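Local coordinates for protein type-iv like competence pilin ttha1218 (PDB 5G25) that probably serves as a type IV-like pilin subunit in the pilus machinery that takes up DNA during natural competence of Thermus thermophilus, at residues A[49-53]-A[61-65]. Numbering follows the deposited sequence.
Sequences AIPCN and ACPTA
A disulfide-locked β-hairpin end, followed by a reversal at a cis-proline that sends the chain back alongside the strand, joins 61-65 to the extended segment 49-53 in the C-terminal β-sheet of this pilin's soluble domain. The short strand 60-61 pairs antiparallel with strand 43-54: Ala61 and Asn53 form a hydrogen-bonded pair, CA atoms 5.0 Å apart, with Ala61 N to Asn53 O at 3.0 Å and Asn53 N to Ala61 O at 2.9 Å. Their CB atoms lie on the same face, 4.2 Å apart. Cys62, still extended, is disulfide-bonded to Cys52, SG atoms 2.0 Å apart; both cysteines are m rotamers and chi3 is 111°. The bond closes the loop between the strands; on the other edge of strand 43-54, Cys52 makes backbone hydrogen bonds with Arg69 and Ala70. The cis peptide before Pro63 reverses the chain direction, although Pro63 and Thr64 stay extended, and Pro63 CB packs 3.9 Å from Ile50 CG2. Pro63 CA also makes a CA-H...O contact of 3.3 Å with Pro51 O, the same carbonyl that accepts a weak hydrogen bond from Thr64 N at 3.1 Å. Thr64, chi1 t, points toward the strand; its OG1 is hydrogen-bonded to Gly66 N and Asp67 O, and CG2 lies 4.1 Å from Pro51 CB. Ala65 points its CB away from 49-53, and one water accepts from Ala65 N at 3.1 Å and, weakly, from Asn53 ND2 at 3.4 Å.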
ATOM      1  N   ALA A  49       1.381   4.558   2.632  1.00 37.32           N
ATOM      2  CA  ALA A  49       1.558   3.300   3.315  1.00 43.95           C
ATOM      3  C   ALA A  49       1.628   3.518   4.821  1.00 41.40           C
ATOM      4  O   ALA A  49       2.568   4.100   5.328  1.00 45.59           O
ATOM      5  CB  ALA A  49       2.831   2.612   2.835  1.00 42.03           C
ATOM      6  N   ILE A  50       0.646   2.994   5.538  1.00 48.19           N
ATOM      7  CA  ILE A  50       0.596   3.104   6.989  1.00 45.73           C
ATOM      8  C   ILE A  50       1.113   1.812   7.624  1.00 48.54           C
ATOM      9  O   ILE A  50       0.535   0.752   7.426  1.00 45.67           O
ATOM     10  CB  ILE A  50      -0.859   3.353   7.435  1.00 50.63           C
ATOM     11  CG1 ILE A  50      -1.377   4.679   6.863  1.00 51.64           C
ATOM     12  CG2 ILE A  50      -1.000   3.323   8.953  1.00 53.22           C
ATOM     13  CD1 ILE A  50      -2.209   4.525   5.607  1.00 59.19           C
ATOM     14  N   PRO A  51       2.177   1.897   8.429  1.00 50.16           N
ATOM     15  CA  PRO A  51       2.612   0.662   9.106  1.00 52.10           C
ATOM     16  C   PRO A  51       1.532   0.104  10.049  1.00 53.76           C
ATOM     17  O   PRO A  51       0.869   0.879  10.752  1.00 54.20           O
ATOM     18  CB  PRO A  51       3.834   1.116   9.907  1.00 55.57           C
ATOM     19  CG  PRO A  51       3.584   2.567  10.183  1.00 52.44           C
ATOM     20  CD  PRO A  51       2.866   3.089   8.955  1.00 50.22           C
ATOM     21  N   CYS A  52       1.348  -1.217  10.031  1.00 50.77           N
ATOM     22  CA  CYS A  52       0.350  -1.896  10.868  1.00 48.20           C
ATOM     23  C   CYS A  52       0.983  -3.009  11.681  1.00 49.41           C
ATOM     24  O   CYS A  52       1.924  -3.674  11.225  1.00 44.46           O
ATOM     25  CB  CYS A  52      -0.761  -2.525  10.039  1.00 51.97           C
ATOM     26  SG  CYS A  52      -1.661  -1.410   8.950  1.00 60.19           S
ATOM     27  N   ASN A  53       0.467  -3.205  12.890  1.00 47.82           N
ATOM     28  CA  ASN A  53       0.783  -4.404  13.628  1.00 54.82           C
ATOM     29  C   ASN A  53      -0.168  -5.512  13.217  1.00 49.92           C
ATOM     30  O   ASN A  53      -1.264  -5.268  12.687  1.00 48.65           O
ATOM     31  CB  ASN A  53       0.659  -4.183  15.131  1.00 60.99           C
ATOM     32  CG  ASN A  53       1.617  -5.051  15.928  1.00 60.84           C
ATOM     33  OD1 ASN A  53       2.220  -6.012  15.419  1.00 54.84           O
ATOM     34  ND2 ASN A  53       1.782  -4.699  17.188  1.00 63.65           N
ATOM     35  N   ALA A  61      -3.734  -3.714  13.513  1.00 59.25           N
ATOM     36  CA  ALA A  61      -3.778  -2.422  14.186  1.00 60.13           C
ATOM     37  C   ALA A  61      -3.043  -1.392  13.316  1.00 58.42           C
ATOM     38  O   ALA A  61      -1.825  -1.466  13.162  1.00 52.65           O
ATOM     39  CB  ALA A  61      -3.131  -2.530  15.561  1.00 58.67           C
ATOM     40  N   CYS A  62      -3.789  -0.470  12.707  1.00 60.42           N
ATOM     41  CA  CYS A  62      -3.203   0.565  11.840  1.00 62.48           C
ATOM     42  C   CYS A  62      -3.597   1.966  12.341  1.00 58.65           C
ATOM     43  O   CYS A  62      -4.789   2.259  12.460  1.00 54.62           O
ATOM     44  CB  CYS A  62      -3.667   0.378  10.388  1.00 65.34           C
ATOM     45  SG  CYS A  62      -3.536  -1.331   9.750  1.00 73.76           S
ATOM     46  N   PRO A  63      -2.607   2.822  12.653  1.00 53.22           N
ATOM     47  CA  PRO A  63      -1.179   2.551  12.651  1.00 57.58           C
ATOM     48  C   PRO A  63      -0.772   1.652  13.808  1.00 61.55           C
ATOM     49  O   PRO A  63      -1.569   1.394  14.706  1.00 62.13           O
ATOM     50  CB  PRO A  63      -0.536   3.946  12.820  1.00 63.86           C
ATOM     51  CG  PRO A  63      -1.620   4.933  12.542  1.00 68.52           C
ATOM     52  CD  PRO A  63      -2.886   4.239  12.962  1.00 66.87           C
ATOM     53  N   THR A  64       0.459   1.170  13.775  1.00 58.94           N
ATOM     54  CA  THR A  64       0.936   0.288  14.813  1.00 61.96           C
ATOM     55  C   THR A  64       1.425   1.093  15.988  1.00 71.55           C
ATOM     56  O   THR A  64       1.979   2.175  15.812  1.00 71.59           O
ATOM     57  CB  THR A  64       2.095  -0.600  14.347  1.00 56.44           C
ATOM     58  OG1 THR A  64       2.457  -1.477  15.417  1.00 59.38           O
ATOM     59  CG2 THR A  64       3.341   0.242  13.926  1.00 56.57           C
ATOM     60  N   ALA A  65       1.227   0.545  17.183  1.00 82.29           N
ATOM     61  CA  ALA A  65       1.873   1.054  18.380  1.00 86.62           C
ATOM     62  C   ALA A  65       3.237   0.375  18.594  1.00 92.83           C
ATOM     63  O   ALA A  65       3.982   0.762  19.493  1.00100.89           O
ATOM     64  CB  ALA A  65       0.978   0.834  19.586  1.00 87.11           C
TER
HETATM   65  O   HOH W   1      -0.148  -2.077  18.114  1.00 63.11           O